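Long-range contacts in endo-1,4-beta-xylanase (Bacteroides thetaiotaomicron VPI-5482, PDB 3KST), which probably hydrolyses O-glycosidic bonds in xylan-type polysaccharides, as a calcium-binding member of glycoside hydrolase family 43: residues 26-31 and 251-256; 261-266 and 280-285; 83-88 and 130-135. All coordinates share one frame; numbering follows the deposited sequence. Where two conformers were deposited one is given.

Contact 1: residues 26-31 and 251-256. With CA (calcium ion), chain C.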
loop_
_atom_site.group_PDB
_atom_site.type_symbol
_atom_site.label_atom_id
_atom_site.label_comp_id
_atom_site.label_asym_id
_atom_site.label_seq_id
_atom_site.Cartn_x
_atom_site.Cartn_y
_atom_site.Cartn_z
ATOM N N ASP A 26 2.011 1.376 6.647
ATOM C CA ASP A 26 1.381 0.896 5.405
ATOM C C ASP A 26 1.249 1.999 4.334
ATOM O O ASP A 26 0.149 2.178 3.750
ATOM C CB ASP A 26 -0.004 0.345 5.789
ATOM C CG ASP A 26 0.038 -0.666 6.948
ATOM O OD1 ASP A 26 1.016 -1.470 7.065
ATOM O OD2 ASP A 26 -0.937 -0.698 7.735
ATOM N N PRO A 27 2.332 2.795 4.125
ATOM C CA PRO A 27 2.240 3.951 3.258
ATOM C C PRO A 27 1.943 3.733 1.776
ATOM O O PRO A 27 2.292 2.697 1.180
ATOM C CB PRO A 27 3.630 4.619 3.444
ATOM C CG PRO A 27 4.517 3.453 3.615
ATOM C CD PRO A 27 3.722 2.659 4.610
ATOM N N TYR A 28 1.238 4.723 1.226
ATOM C CA TYR A 28 0.974 4.833 -0.203
ATOM C C TYR A 28 1.162 6.285 -0.657
ATOM O O TYR A 28 0.634 7.186 -0.009
ATOM C CB TYR A 28 -0.472 4.411 -0.524
ATOM C CG TYR A 28 -0.718 4.378 -2.001
ATOM C CD1 TYR A 28 -0.459 3.225 -2.740
ATOM C CD2 TYR A 28 -1.141 5.539 -2.691
ATOM C CE1 TYR A 28 -0.649 3.209 -4.159
ATOM C CE2 TYR A 28 -1.344 5.523 -4.090
ATOM C CZ TYR A 28 -1.093 4.382 -4.809
ATOM O OH TYR A 28 -1.273 4.398 -6.167
ATOM N N VAL A 29 1.818 6.483 -1.800
ATOM C CA VAL A 29 2.038 7.789 -2.424
ATOM C C VAL A 29 1.379 7.874 -3.819
ATOM O O VAL A 29 1.615 7.022 -4.693
ATOM C CB VAL A 29 3.567 8.134 -2.488
ATOM C CG1 VAL A 29 3.891 9.236 -3.520
ATOM C CG2 VAL A 29 4.052 8.535 -1.095
HETATM N N MSE A 30 0.566 8.917 -4.010
HETATM C CA MSE A 30 0.003 9.269 -5.309
HETATM C C MSE A 30 0.727 10.523 -5.776
HETATM O O MSE A 30 0.818 11.512 -5.018
HETATM C CB MSE A 30 -1.493 9.586 -5.236
HETATM C CG MSE A 30 -2.052 10.095 -6.588
HETATM SE SE MSE A 30 -3.910 10.469 -6.495
HETATM C CE MSE A 30 -3.895 11.900 -5.212
ATOM N N PHE A 31 1.225 10.486 -7.015
ATOM C CA PHE A 31 1.816 11.665 -7.657
ATOM C C PHE A 31 0.706 12.222 -8.559
ATOM O O PHE A 31 0.311 11.564 -9.536
ATOM C CB PHE A 31 3.058 11.306 -8.457
ATOM C CG PHE A 31 3.718 12.488 -9.110
ATOM C CD1 PHE A 31 4.173 13.559 -8.336
ATOM C CD2 PHE A 31 3.880 12.544 -10.500
ATOM C CE1 PHE A 31 4.778 14.668 -8.927
ATOM C CE2 PHE A 31 4.499 13.645 -11.109
ATOM C CZ PHE A 31 4.958 14.707 -10.321
ATOM N N HIS A 251 5.150 -3.254 3.972
ATOM C CA HIS A 251 3.875 -2.692 3.497
ATOM C C HIS A 251 4.100 -1.366 2.846
ATOM O O HIS A 251 3.784 -0.303 3.403
ATOM C CB HIS A 251 2.764 -2.605 4.549
ATOM C CG HIS A 251 1.406 -2.402 3.950
ATOM N ND1 HIS A 251 0.299 -3.072 4.410
ATOM C CD2 HIS A 251 0.994 -1.698 2.865
ATOM C CE1 HIS A 251 -0.752 -2.733 3.678
ATOM N NE2 HIS A 251 -0.354 -1.918 2.719
ATOM N N GLY A 252 4.629 -1.432 1.638
ATOM C CA GLY A 252 4.959 -0.233 0.890
ATOM C C GLY A 252 4.216 -0.092 -0.407
ATOM O O GLY A 252 3.265 -0.823 -0.683
ATOM N N ALA A 253 4.698 0.831 -1.227
ATOM C CA ALA A 253 4.090 1.103 -2.528
ATOM C C ALA A 253 5.111 1.722 -3.483
ATOM O O ALA A 253 5.921 2.586 -3.035
ATOM C CB ALA A 253 2.905 2.030 -2.354
ATOM N N PRO A 254 5.117 1.275 -4.767
ATOM C CA PRO A 254 5.989 1.908 -5.756
ATOM C C PRO A 254 5.324 3.145 -6.344
ATOM O O PRO A 254 4.096 3.176 -6.471
ATOM C CB PRO A 254 6.178 0.826 -6.828
ATOM C CG PRO A 254 5.261 -0.302 -6.483
ATOM C CD PRO A 254 4.416 0.105 -5.342
ATOM N N PHE A 255 6.112 4.152 -6.736
ATOM C CA PHE A 255 5.547 5.348 -7.400
ATOM C C PHE A 255 6.580 6.071 -8.254
ATOM O O PHE A 255 7.783 5.981 -7.969
ATOM C CB PHE A 255 4.940 6.321 -6.381
ATOM C CG PHE A 255 5.942 6.866 -5.385
ATOM C CD1 PHE A 255 6.264 6.145 -4.231
ATOM C CD2 PHE A 255 6.572 8.103 -5.599
ATOM C CE1 PHE A 255 7.215 6.650 -3.300
ATOM C CE2 PHE A 255 7.524 8.615 -4.682
ATOM C CZ PHE A 255 7.835 7.889 -3.524
ATOM N N GLN A 256 6.106 6.741 -9.311
ATOM C CA GLN A 256 6.973 7.490 -10.230
ATOM C C GLN A 256 7.157 8.901 -9.690
ATOM O O GLN A 256 6.272 9.439 -8.981
ATOM C CB GLN A 256 6.470 7.450 -11.699
ATOM C CG GLN A 256 5.044 7.923 -12.012
ATOM C CD GLN A 256 4.922 9.384 -12.410
ATOM O OE1 GLN A 256 5.900 10.153 -12.396
ATOM N NE2 GLN A 256 3.712 9.769 -12.811
HETATM CA CA CA C . -1.087 -0.896 0.421
HETATM O O HOH W 1 -1.683 1.041 1.975
HETATM O O HOH W 2 0.918 0.543 0.321
HETATM O O HOH W 3 2.714 4.720 -4.015
HETATM O O HOH W 4 0.947 -2.179 -0.557
HETATM O O HOH W 5 -3.500 -1.151 0.987
HETATM O O HOH W 6 -1.797 -3.289 -0.149
#

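Contact 2: residues 261-266 and 280-285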
loop_
_atom_site.group_PDB
_atom_site.type_symbol
_atom_site.label_atom_id
_atom_site.label_comp_id
_atom_site.label_asym_id
_atom_site.label_seq_id
_atom_site.Cartn_x
_atom_site.Cartn_y
_atom_site.Cartn_z
ATOM N N SER A 261 11.903 8.728 -12.634
ATOM C CA SER A 261 12.500 7.601 -11.942
ATOM C C SER A 261 11.439 7.096 -10.964
ATOM O O SER A 261 10.413 7.752 -10.775
ATOM C CB SER A 261 13.775 8.027 -11.195
ATOM O OG SER A 261 13.493 8.836 -10.058
ATOM N N TRP A 262 11.700 5.964 -10.322
ATOM C CA TRP A 262 10.770 5.394 -9.350
ATOM C C TRP A 262 11.360 5.269 -7.952
ATOM O O TRP A 262 12.568 5.177 -7.746
ATOM C CB TRP A 262 10.258 4.025 -9.806
ATOM C CG TRP A 262 9.360 4.040 -10.988
ATOM C CD1 TRP A 262 9.716 4.260 -12.284
ATOM C CD2 TRP A 262 7.951 3.761 -11.002
ATOM N NE1 TRP A 262 8.614 4.162 -13.109
ATOM C CE2 TRP A 262 7.519 3.859 -12.350
ATOM C CE3 TRP A 262 7.011 3.446 -10.013
ATOM C CZ2 TRP A 262 6.180 3.669 -12.731
ATOM C CZ3 TRP A 262 5.661 3.253 -10.397
ATOM C CH2 TRP A 262 5.272 3.361 -11.745
ATOM N N LYS A 263 10.451 5.241 -6.988
ATOM C CA LYS A 263 10.803 5.163 -5.578
ATOM C C LYS A 263 9.834 4.190 -4.966
ATOM O O LYS A 263 8.771 3.921 -5.570
ATOM C CB LYS A 263 10.619 6.527 -4.935
ATOM C CG LYS A 263 11.639 7.590 -5.370
ATOM C CD LYS A 263 12.999 7.368 -4.764
ATOM C CE LYS A 263 13.870 8.629 -4.778
ATOM N NZ LYS A 263 14.256 8.992 -6.142
ATOM N N TYR A 264 10.198 3.682 -3.794
ATOM C CA TYR A 264 9.352 2.738 -3.039
ATOM C C TYR A 264 9.219 3.258 -1.601
ATOM O O TYR A 264 10.236 3.354 -0.888
ATOM C CB TYR A 264 9.964 1.327 -3.086
ATOM C CG TYR A 264 9.055 0.267 -2.527
ATOM C CD1 TYR A 264 8.065 -0.308 -3.319
ATOM C CD2 TYR A 264 9.131 -0.134 -1.182
ATOM C CE1 TYR A 264 7.185 -1.274 -2.808
ATOM C CE2 TYR A 264 8.247 -1.124 -0.666
ATOM C CZ TYR A 264 7.279 -1.685 -1.486
ATOM O OH TYR A 264 6.386 -2.636 -1.014
ATOM N N ILE A 265 8.000 3.636 -1.196
ATOM C CA ILE A 265 7.757 4.137 0.167
ATOM C C ILE A 265 7.413 2.926 1.026
ATOM O O ILE A 265 6.725 2.019 0.554
ATOM C CB ILE A 265 6.665 5.252 0.216
ATOM C CG1 ILE A 265 6.597 5.900 1.598
ATOM C CG2 ILE A 265 5.287 4.751 -0.224
ATOM C CD1 ILE A 265 5.669 7.140 1.599
ATOM N N PHE A 266 7.868 2.910 2.268
ATOM C CA PHE A 266 7.618 1.785 3.174
ATOM C C PHE A 266 7.755 2.246 4.619
ATOM O O PHE A 266 8.318 3.302 4.863
ATOM C CB PHE A 266 8.607 0.622 2.918
ATOM C CG PHE A 266 10.056 0.994 3.132
ATOM C CD1 PHE A 266 10.782 1.600 2.113
ATOM C CD2 PHE A 266 10.675 0.786 4.367
ATOM C CE1 PHE A 266 12.119 1.981 2.308
ATOM C CE2 PHE A 266 12.025 1.143 4.589
ATOM C CZ PHE A 266 12.754 1.746 3.540
ATOM N N SER A 280 7.427 6.095 8.175
ATOM C CA SER A 280 7.721 5.760 6.792
ATOM C C SER A 280 8.961 6.412 6.216
ATOM O O SER A 280 9.390 7.465 6.679
ATOM C CB SER A 280 6.484 5.997 5.933
ATOM O OG SER A 280 5.515 5.009 6.249
ATOM N N TYR A 281 9.516 5.727 5.222
ATOM C CA TYR A 281 10.815 6.013 4.578
ATOM C C TYR A 281 10.711 5.740 3.076
ATOM O O TYR A 281 9.793 5.060 2.623
ATOM C CB TYR A 281 11.902 5.113 5.181
ATOM C CG TYR A 281 12.107 5.327 6.669
ATOM C CD1 TYR A 281 12.948 6.334 7.123
ATOM C CD2 TYR A 281 11.425 4.553 7.623
ATOM C CE1 TYR A 281 13.122 6.566 8.478
ATOM C CE2 TYR A 281 11.576 4.766 8.983
ATOM C CZ TYR A 281 12.437 5.803 9.408
ATOM O OH TYR A 281 12.611 6.024 10.747
ATOM N N ILE A 282 11.665 6.261 2.309
ATOM C CA ILE A 282 11.681 6.107 0.841
ATOM C C ILE A 282 13.051 5.642 0.298
ATOM O O ILE A 282 14.084 6.183 0.673
ATOM C CB ILE A 282 11.274 7.400 0.158
ATOM C CG1 ILE A 282 9.821 7.794 0.499
ATOM C CG2 ILE A 282 11.426 7.293 -1.386
ATOM C CD1 ILE A 282 9.462 9.204 0.010
ATOM N N LYS A 283 13.028 4.640 -0.589
ATOM C CA LYS A 283 14.220 4.115 -1.273
ATOM C C LYS A 283 13.955 4.186 -2.771
ATOM O O LYS A 283 12.854 4.552 -3.194
ATOM C CB LYS A 283 14.531 2.689 -0.784
ATOM C CG LYS A 283 15.253 2.658 0.571
ATOM C CD LYS A 283 15.482 1.222 1.129
ATOM C CE LYS A 283 16.642 0.479 0.485
ATOM N NZ LYS A 283 18.024 0.958 0.857
ATOM N N ASP A 284 14.966 3.868 -3.575
ATOM C CA ASP A 284 14.805 3.814 -5.012
ATOM C C ASP A 284 14.124 2.503 -5.394
ATOM O O ASP A 284 14.171 1.533 -4.644
ATOM C CB ASP A 284 16.142 3.969 -5.725
ATOM C CG ASP A 284 16.771 5.314 -5.460
ATOM O OD1 ASP A 284 16.091 6.333 -5.702
ATOM O OD2 ASP A 284 17.920 5.344 -5.013
ATOM N N PHE A 285 13.461 2.529 -6.545
ATOM C CA PHE A 285 12.725 1.394 -7.089
ATOM C C PHE A 285 12.923 1.300 -8.589
ATOM O O PHE A 285 12.853 2.306 -9.280
ATOM C CB PHE A 285 11.228 1.583 -6.853
ATOM C CG PHE A 285 10.404 0.416 -7.288
ATOM C CD1 PHE A 285 10.377 -0.729 -6.523
ATOM C CD2 PHE A 285 9.688 0.449 -8.481
ATOM C CE1 PHE A 285 9.609 -1.832 -6.921
ATOM C CE2 PHE A 285 8.919 -0.625 -8.889
ATOM C CZ PHE A 285 8.902 -1.789 -8.113
HETATM O O HOH W 7 14.494 7.084 -7.942
HETATM O O HOH W 8 13.468 3.991 -11.168
HETATM O O HOH W 9 16.835 9.169 -6.920
#

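Contact 3: residues 83-88 and 130-135. With CA (calcium ion), chain C.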
loop_
_atom_site.group_PDB
_atom_site.type_symbol
_atom_site.label_atom_id
_atom_site.label_comp_id
_atom_site.label_asym_id
_atom_site.label_seq_id
_atom_site.Cartn_x
_atom_site.Cartn_y
_atom_site.Cartn_z
ATOM N N GLU A 83 -5.064 3.378 0.026
ATOM C CA GLU A 83 -4.435 3.721 -1.267
ATOM C C GLU A 83 -5.415 4.662 -1.947
ATOM O O GLU A 83 -6.626 4.474 -1.823
ATOM C CB GLU A 83 -4.124 2.505 -2.136
ATOM C CG GLU A 83 -3.192 1.471 -1.434
ATOM C CD GLU A 83 -2.493 0.445 -2.334
ATOM O OE1 GLU A 83 -2.678 0.387 -3.593
ATOM O OE2 GLU A 83 -1.672 -0.331 -1.762
ATOM N N VAL A 84 -4.895 5.692 -2.609
ATOM C CA VAL A 84 -5.704 6.704 -3.306
ATOM C C VAL A 84 -5.266 6.783 -4.771
ATOM O O VAL A 84 -4.057 6.831 -5.056
ATOM C CB VAL A 84 -5.568 8.083 -2.663
ATOM C CG1 VAL A 84 -6.254 9.170 -3.506
ATOM C CG2 VAL A 84 -6.163 8.093 -1.224
ATOM N N TYR A 85 -6.244 6.868 -5.675
ATOM C CA TYR A 85 -6.015 6.902 -7.099
ATOM C C TYR A 85 -6.967 7.881 -7.776
ATOM O O TYR A 85 -8.166 7.904 -7.471
ATOM C CB TYR A 85 -6.265 5.528 -7.753
ATOM C CG TYR A 85 -5.876 4.337 -6.948
ATOM C CD1 TYR A 85 -4.544 3.909 -6.872
ATOM C CD2 TYR A 85 -6.843 3.628 -6.231
ATOM C CE1 TYR A 85 -4.206 2.789 -6.132
ATOM C CE2 TYR A 85 -6.518 2.548 -5.495
ATOM C CZ TYR A 85 -5.193 2.127 -5.424
ATOM O OH TYR A 85 -4.891 1.038 -4.680
ATOM N N TYR A 86 -6.436 8.646 -8.730
ATOM C CA TYR A 86 -7.254 9.516 -9.555
ATOM C C TYR A 86 -7.628 8.598 -10.709
ATOM O O TYR A 86 -6.740 8.138 -11.428
ATOM C CB TYR A 86 -6.505 10.739 -10.067
ATOM C CG TYR A 86 -7.385 11.542 -11.006
ATOM C CD1 TYR A 86 -8.467 12.274 -10.528
ATOM C CD2 TYR A 86 -7.144 11.531 -12.381
ATOM C CE1 TYR A 86 -9.326 12.996 -11.434
ATOM C CE2 TYR A 86 -7.968 12.247 -13.281
ATOM C CZ TYR A 86 -9.034 12.980 -12.805
ATOM O OH TYR A 86 -9.810 13.645 -13.730
ATOM N N VAL A 87 -8.920 8.295 -10.821
ATOM C CA VAL A 87 -9.412 7.416 -11.890
ATOM C C VAL A 87 -9.881 8.283 -13.073
ATOM O O VAL A 87 -10.906 8.982 -13.002
ATOM C CB VAL A 87 -10.474 6.418 -11.391
ATOM C CG1 VAL A 87 -9.864 5.462 -10.352
ATOM C CG2 VAL A 87 -11.643 7.124 -10.808
ATOM N N GLU A 88 -9.101 8.230 -14.161
ATOM C CA GLU A 88 -9.336 9.018 -15.392
ATOM C C GLU A 88 -10.732 8.801 -15.981
ATOM O O GLU A 88 -11.385 9.775 -16.398
ATOM C CB GLU A 88 -8.253 8.735 -16.455
ATOM C CG GLU A 88 -8.027 9.888 -17.422
ATOM C CD GLU A 88 -7.371 11.103 -16.757
ATOM O OE1 GLU A 88 -6.400 10.926 -15.983
ATOM O OE2 GLU A 88 -7.812 12.246 -17.013
ATOM N N ASP A 130 -6.019 -4.713 3.209
ATOM C CA ASP A 130 -4.898 -4.394 2.311
ATOM C C ASP A 130 -5.229 -4.282 0.799
ATOM O O ASP A 130 -4.487 -4.732 -0.068
ATOM C CB ASP A 130 -3.691 -5.334 2.565
ATOM C CG ASP A 130 -3.134 -5.224 3.957
ATOM O OD1 ASP A 130 -3.736 -4.548 4.795
ATOM O OD2 ASP A 130 -2.045 -5.789 4.191
ATOM N N THR A 131 -6.345 -3.629 0.529
ATOM C CA THR A 131 -6.772 -3.334 -0.830
ATOM C C THR A 131 -5.675 -2.644 -1.669
ATOM O O THR A 131 -4.987 -1.738 -1.187
ATOM C CB THR A 131 -7.942 -2.346 -0.854
ATOM O OG1 THR A 131 -7.606 -1.188 -0.073
ATOM C CG2 THR A 131 -9.209 -2.965 -0.347
ATOM N N SER A 132 -5.528 -3.080 -2.909
ATOM C CA SER A 132 -4.685 -2.386 -3.881
ATOM C C SER A 132 -5.340 -2.604 -5.238
ATOM O O SER A 132 -5.572 -3.759 -5.608
ATOM C CB SER A 132 -3.251 -2.891 -3.906
ATOM O OG SER A 132 -2.474 -2.016 -4.710
ATOM N N LEU A 133 -5.669 -1.493 -5.913
ATOM C CA LEU A 133 -6.313 -1.495 -7.229
ATOM C C LEU A 133 -5.295 -1.447 -8.371
ATOM O O LEU A 133 -4.273 -0.752 -8.318
ATOM C CB LEU A 133 -7.257 -0.287 -7.379
ATOM C CG LEU A 133 -8.069 -0.096 -8.674
ATOM C CD1 LEU A 133 -9.158 -1.186 -8.853
ATOM C CD2 LEU A 133 -8.687 1.275 -8.643
ATOM N N PHE A 134 -5.640 -2.158 -9.439
ATOM C CA PHE A 134 -4.895 -2.146 -10.690
ATOM C C PHE A 134 -5.874 -2.133 -11.867
ATOM O O PHE A 134 -6.737 -2.997 -11.954
ATOM C CB PHE A 134 -4.029 -3.370 -10.808
ATOM C CG PHE A 134 -3.354 -3.486 -12.156
ATOM C CD1 PHE A 134 -2.408 -2.549 -12.545
ATOM C CD2 PHE A 134 -3.712 -4.514 -13.044
ATOM C CE1 PHE A 134 -1.788 -2.633 -13.811
ATOM C CE2 PHE A 134 -3.112 -4.619 -14.301
ATOM C CZ PHE A 134 -2.148 -3.680 -14.686
ATOM N N ILE A 135 -5.728 -1.164 -12.769
ATOM C CA ILE A 135 -6.583 -1.058 -13.965
ATOM C C ILE A 135 -5.670 -1.358 -15.150
ATOM O O ILE A 135 -4.754 -0.601 -15.428
ATOM C CB ILE A 135 -7.264 0.330 -14.109
ATOM C CG1 ILE A 135 -8.193 0.575 -12.915
ATOM C CG2 ILE A 135 -8.129 0.385 -15.399
ATOM C CD1 ILE A 135 -8.780 2.016 -12.847
HETATM CA CA CA C . -1.087 -0.896 0.421
HETATM O O HOH W 6 -1.797 -3.289 -0.149
HETATM O O HOH W 5 -3.500 -1.151 0.987
HETATM O O HOH W 2 0.918 0.543 0.321
HETATM O O HOH W 1 -1.683 1.041 1.975
HETATM O O HOH W 4 0.947 -2.179 -0.557
#

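Contact 1: residues 26-31 and 251-256
The imidazole of H251 is shared between a side chain and a metal: CB of D26 lies over the centre of one face, 3.5 Å above the ring plane, while the calcium ion sits in plane at the edge, bound by NE2 at 2.6 Å. On the F255 ring, V29 CG1 covers one face, displaced toward the rim and 3.6 Å from the ring centroid. Over the centre of one Y28 face stands water 3; the same ring meets A253 CB obliquely through CD1. In the five-bladed beta-propeller of family 43 these are the innermost strands of the first and last blades, running side by side along the central channel. They are nearly parallel (16°), with axes 5.4 Å apart at closest approach, yet no direct hydrogen bond joins them. Waters do so instead. Water 3 accepts from V29 N and donates to P254 O, and water 2, itself a calcium ligand, donates to P27 O at 2.7 Å and to G252 O at 2.9 Å. F255 reaches V29 because its CG stands between the backbone N and the carbonyl carbon (chi1 62°). D26, the predicted proton acceptor, crosses H251 with its carboxylate 39° from the imidazole plane; OD2 is hydrogen-bonded to T41. Next in the chain, P27 CD lies 3.2 Å from H251 O.

Contact 2: residues 261-266 and 280-285
F266 meets K283 with its CG set between the backbone N and the carbonyl carbon (chi1 61°). Its ring atom CE1 lies 3.6 Å from K283 CD, and CB of Y281 sits 3.8 Å above the ring plane, offset toward the rim. F285 is turned differently, CG anti to the backbone N (chi1 -176°), and its ring receives W262 CB in plane at the edge, next to CD2. CD1 of the same ring is 4.0 Å from Y264 CD1; the two ring planes differ by 26° but are slid so far apart that they barely overlap. These aromatic groups and the aliphatic chain of K283 share one face of a beta hairpin, formed by the second and third strands of the last blade of the propeller. In the hydrogen-bonded pair Y264 and K283, Y264 N gives to K283 O at 2.9 Å and K283 N to Y264 O at 3.1 Å; F266 and Y281 bond likewise. On the opposite face the non-hydrogen-bonded pair I265 and I282 touch through their CG1 atoms, 3.9 Å apart. K283 NZ leaves the hairpin for D241 and G297 O. The side chains of K263 and D284 run alongside each other in one direction, joined by a salt bridge whose hydrogen bond, K263 NZ to D284 OD1 at 3.3 Å, is weak; waters 7 and 9 reinforce it, each accepting from NZ and donating to OD1.

Contact 3: residues 83-88 and 130-135
E83 and Y85 both turn toward strand 130-135 and meet it with their polar ends, S132 and L133 receiving them. The carboxylate of E83 divides its work: OE2 binds the calcium ion at 2.3 Å, while OE1 accepts from S132 OG at 2.7 Å on its syn side and from Y85 OH at 2.6 Å on its anti side. Both hydroxyls approach from the same face of the carboxylate plane, 29° and 24° out of it. With one oxygen on the metal and two donors on the other, the group is held against rotation and is likely to stay ionised. S132 presents its hydroxyl with OG anti to the backbone N. Y85 OH is in turn the acceptor for L133 N, at 2.9 Å in a nearly straight bond (175° at the hydrogen), so the phenol relays between glutamate and backbone. Strands 83-87 and 130-135 are the innermost strands of the second and third propeller blades; their axes come no closer than 7.8 Å, too far for backbone pairing, and side chains span the gap. Below its hydroxyl the Y85 ring crosses L133 obliquely, CE2 lying 3.5 Å from L133 CB. A phenylalanine in place of Y85 would probably leave L133 N without its acceptor and E83 OE1 with one donor fewer, letting the carboxylate turn more easily. At the calcium, H251 and five waters complete the shell; water 5 donates to T131 O at 2.7 Å and water 6 to D130 O at 3.1 Å. D130 CB points away from strand 83-87, and its OD2 accepts from G191 N.

In the fold
Contacts 1 and 3, centres 11 Å apart, face each other across the propeller channel and share the calcium ion, H251 supplying one protein ligand and E83 the other, with five waters in common. H251 CE1 lies 3.4 Å from D130 OD2, and Y28 packs against E83 and Y85. The side chain of E83 is about 8 Å from that of D26, the predicted proton acceptor; D130, predicted to modulate the pKa of the predicted proton donor E190, touches it. Contact 2 lies next to contact 1 (centres 8 Å apart), strands 250-256 and 262-268 being sheet neighbours joined by probable hydrogen bonds, F255 N to K263 O and A253 N to I265 O, both 2.9 Å. Contacts 2 and 3 do not touch.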